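Local atomic coordinates of 2-(hydroxymethyl)glutarate dehydrogenase (Eubacterium barkeri, PDB entry 3CKY), a protein that catalyses the NAD-dependent interconversion of 2-formylglutarate and (S)-2-hydroxymethylglutarate, a step in the fermentation of nicotinate. Residues V93-S98 and V120-S125. Residues are numbered along the deposited sequence; the frame is centred on the assembly and turned at random.
Sequences VIVDMS and VDAPVS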
ATOM      1  N   VAL A  93     -39.791   6.179 -12.778  1.00 65.30           N
ATOM      2  CA  VAL A  93     -38.331   6.196 -12.829  1.00 65.27           C
ATOM      3  C   VAL A  93     -37.782   6.810 -11.543  1.00 65.34           C
ATOM      4  O   VAL A  93     -38.203   7.899 -11.149  1.00 65.39           O
ATOM      5  CB  VAL A  93     -37.807   7.016 -14.029  1.00 65.38           C
ATOM      6  CG1 VAL A  93     -36.279   6.946 -14.109  1.00 64.72           C
ATOM      7  CG2 VAL A  93     -38.438   6.537 -15.336  1.00 65.02           C
ATOM      8  N   ILE A  94     -36.858   6.100 -10.891  1.00 65.15           N
ATOM      9  CA  ILE A  94     -36.128   6.627  -9.743  1.00 65.16           C
ATOM     10  C   ILE A  94     -34.772   7.120 -10.231  1.00 64.99           C
ATOM     11  O   ILE A  94     -34.057   6.388 -10.908  1.00 65.02           O
ATOM     12  CB  ILE A  94     -35.862   5.556  -8.665  1.00 65.26           C
ATOM     13  CG1 ILE A  94     -37.141   4.782  -8.307  1.00 65.92           C
ATOM     14  CG2 ILE A  94     -35.240   6.202  -7.429  1.00 64.87           C
ATOM     15  CD1 ILE A  94     -38.258   5.628  -7.719  1.00 66.88           C
ATOM     16  N   VAL A  95     -34.431   8.359  -9.894  1.00 65.00           N
ATOM     17  CA  VAL A  95     -33.137   8.937 -10.254  1.00 64.72           C
ATOM     18  C   VAL A  95     -32.319   9.130  -8.989  1.00 64.72           C
ATOM     19  O   VAL A  95     -32.536  10.076  -8.237  1.00 64.67           O
ATOM     20  CB  VAL A  95     -33.293  10.278 -10.984  1.00 64.82           C
ATOM     21  CG1 VAL A  95     -31.922  10.837 -11.341  1.00 64.19           C
ATOM     22  CG2 VAL A  95     -34.160  10.105 -12.234  1.00 63.98           C
ATOM     23  N   ASP A  96     -31.392   8.200  -8.762  1.00 64.69           N
ATOM     24  CA  ASP A  96     -30.573   8.169  -7.560  1.00 64.47           C
ATOM     25  C   ASP A  96     -29.269   8.933  -7.787  1.00 64.20           C
ATOM     26  O   ASP A  96     -28.416   8.517  -8.562  1.00 63.98           O
ATOM     27  CB  ASP A  96     -30.282   6.718  -7.167  1.00 64.47           C
ATOM     28  CG  ASP A  96     -29.752   6.582  -5.748  1.00 64.99           C
ATOM     29  OD1 ASP A  96     -29.442   7.599  -5.094  1.00 65.78           O
ATOM     30  OD2 ASP A  96     -29.648   5.432  -5.283  1.00 66.13           O
ATOM     31  N   MET A  97     -29.128  10.058  -7.101  1.00 64.02           N
ATOM     32  CA  MET A  97     -27.950  10.904  -7.238  1.00 64.19           C
ATOM     33  C   MET A  97     -26.978  10.665  -6.086  1.00 63.58           C
ATOM     34  O   MET A  97     -25.992  11.390  -5.940  1.00 63.39           O
ATOM     35  CB  MET A  97     -28.368  12.374  -7.278  1.00 64.20           C
ATOM     36  CG  MET A  97     -29.361  12.681  -8.369  1.00 64.84           C
ATOM     37  SD  MET A  97     -29.893  14.391  -8.327  1.00 66.30           S
ATOM     38  CE  MET A  97     -31.116  14.320  -6.993  1.00 66.94           C
ATOM     39  N   SER A  98     -27.267   9.643  -5.278  1.00 62.94           N
ATOM     40  CA  SER A  98     -26.435   9.280  -4.149  1.00 62.69           C
ATOM     41  C   SER A  98     -25.033   8.889  -4.570  1.00 62.13           C
ATOM     42  O   SER A  98     -24.820   8.278  -5.626  1.00 62.06           O
ATOM     43  CB  SER A  98     -27.039   8.108  -3.372  1.00 62.51           C
ATOM     44  OG  SER A  98     -28.363   8.383  -2.962  1.00 62.78           O
ATOM     45  N   VAL A 120     -32.229   4.538 -12.003  1.00 63.64           N
ATOM     46  CA  VAL A 120     -31.081   5.097 -12.721  1.00 63.67           C
ATOM     47  C   VAL A 120     -30.157   5.862 -11.786  1.00 63.43           C
ATOM     48  O   VAL A 120     -30.602   6.638 -10.935  1.00 63.17           O
ATOM     49  CB  VAL A 120     -31.518   6.011 -13.918  1.00 63.99           C
ATOM     50  CG1 VAL A 120     -32.832   5.531 -14.519  1.00 62.87           C
ATOM     51  CG2 VAL A 120     -31.630   7.466 -13.500  1.00 64.90           C
ATOM     52  N   ASP A 121     -28.861   5.614 -11.931  1.00 63.51           N
ATOM     53  CA  ASP A 121     -27.861   6.399 -11.222  1.00 63.40           C
ATOM     54  C   ASP A 121     -27.607   7.656 -12.034  1.00 63.29           C
ATOM     55  O   ASP A 121     -27.344   7.580 -13.232  1.00 63.04           O
ATOM     56  CB  ASP A 121     -26.557   5.623 -10.984  1.00 63.44           C
ATOM     57  CG  ASP A 121     -25.976   5.017 -12.254  1.00 63.13           C
ATOM     58  OD1 ASP A 121     -26.723   4.296 -12.947  1.00 64.57           O
ATOM     59  OD2 ASP A 121     -24.782   5.239 -12.542  1.00 60.52           O
ATOM     60  N   ALA A 122     -27.721   8.808 -11.380  1.00 63.38           N
ATOM     61  CA  ALA A 122     -27.482  10.103 -12.034  1.00 63.56           C
ATOM     62  C   ALA A 122     -26.748  11.055 -11.085  1.00 63.51           C
ATOM     63  O   ALA A 122     -27.240  12.134 -10.762  1.00 63.59           O
ATOM     64  CB  ALA A 122     -28.792  10.717 -12.502  1.00 63.34           C
ATOM     65  N   PRO A 123     -25.558  10.658 -10.635  1.00 63.56           N
ATOM     66  CA  PRO A 123     -24.787  11.568  -9.798  1.00 63.74           C
ATOM     67  C   PRO A 123     -24.429  12.857 -10.553  1.00 63.87           C
ATOM     68  O   PRO A 123     -24.319  12.864 -11.790  1.00 63.51           O
ATOM     69  CB  PRO A 123     -23.533  10.764  -9.470  1.00 63.76           C
ATOM     70  CG  PRO A 123     -23.444   9.748 -10.544  1.00 63.55           C
ATOM     71  CD  PRO A 123     -24.843   9.402 -10.886  1.00 63.55           C
ATOM     72  N   VAL A 124     -24.280  13.941  -9.804  1.00 64.03           N
ATOM     73  CA  VAL A 124     -24.084  15.249 -10.392  1.00 64.28           C
ATOM     74  C   VAL A 124     -22.792  15.888  -9.898  1.00 64.66           C
ATOM     75  O   VAL A 124     -22.251  15.496  -8.856  1.00 64.83           O
ATOM     76  CB  VAL A 124     -25.251  16.188 -10.045  1.00 64.39           C
ATOM     77  CG1 VAL A 124     -26.582  15.542 -10.406  1.00 63.48           C
ATOM     78  CG2 VAL A 124     -25.202  16.570  -8.566  1.00 64.14           C
ATOM     79  N   SER A 125     -22.291  16.854 -10.666  1.00 64.78           N
ATOM     80  CA  SER A 125     -21.229  17.738 -10.195  1.00 64.89           C
ATOM     81  C   SER A 125     -21.593  19.192 -10.498  1.00 65.02           C
ATOM     82  O   SER A 125     -22.435  19.459 -11.358  1.00 65.23           O
ATOM     83  CB  SER A 125     -19.888  17.362 -10.821  1.00 64.93           C
ATOM     84  OG  SER A 125     -19.940  17.412 -12.231  1.00 65.40           O
TER
HETATM   85  O   HOH W   1     -24.812  13.576  -6.877  1.00 42.48           O
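Val-95 and Asp-96 pair in parallel register with Val-120 and Asp-121, joining the two strands of a beta-alpha-beta unit in the Rossmann-type NAD-binding domain; helix 102-114 makes the crossover. Three backbone bonds tie them: Val-120 N to Ile-94 O, Asp-96 N to Val-120 O (2.8 Å), and Ala-122 N to Asp-96 O. Further along, a water donates to Met-97 O and accepts from Val-124 N.

On one face of the sheet, Val-120 CG1 meets Val-93 CG1 at 3.7 Å while its CG2 lies against Val-95 CG2; Val-146 and Ile-150 of helix 144-157 cover Val-93 and Val-120. Val-95 CG1, anti to its backbone N (chi1 -180°), presses on Ala-122 CB at a tight 3.3 Å. Met-97 CG packs on Ala-122 O (3.2 Å) and its SD against Val-124 CG1. Val-124 O accepts from Lys-174 NZ, probably the active-site lysine.

The Asp-96 carboxylate forms an Asx turn, while OD2 bonds Tyr-119 OH. An alanine here would probably leave both Ser-98 donors and Tyr-119 OH without this acceptor and abolish the turn. Asp-96 OD1 takes two donors: Ser-98 OG on its syn lone pair at 2.5 Å, and Ser-98 N from above the carboxylate plane at 3.0 Å.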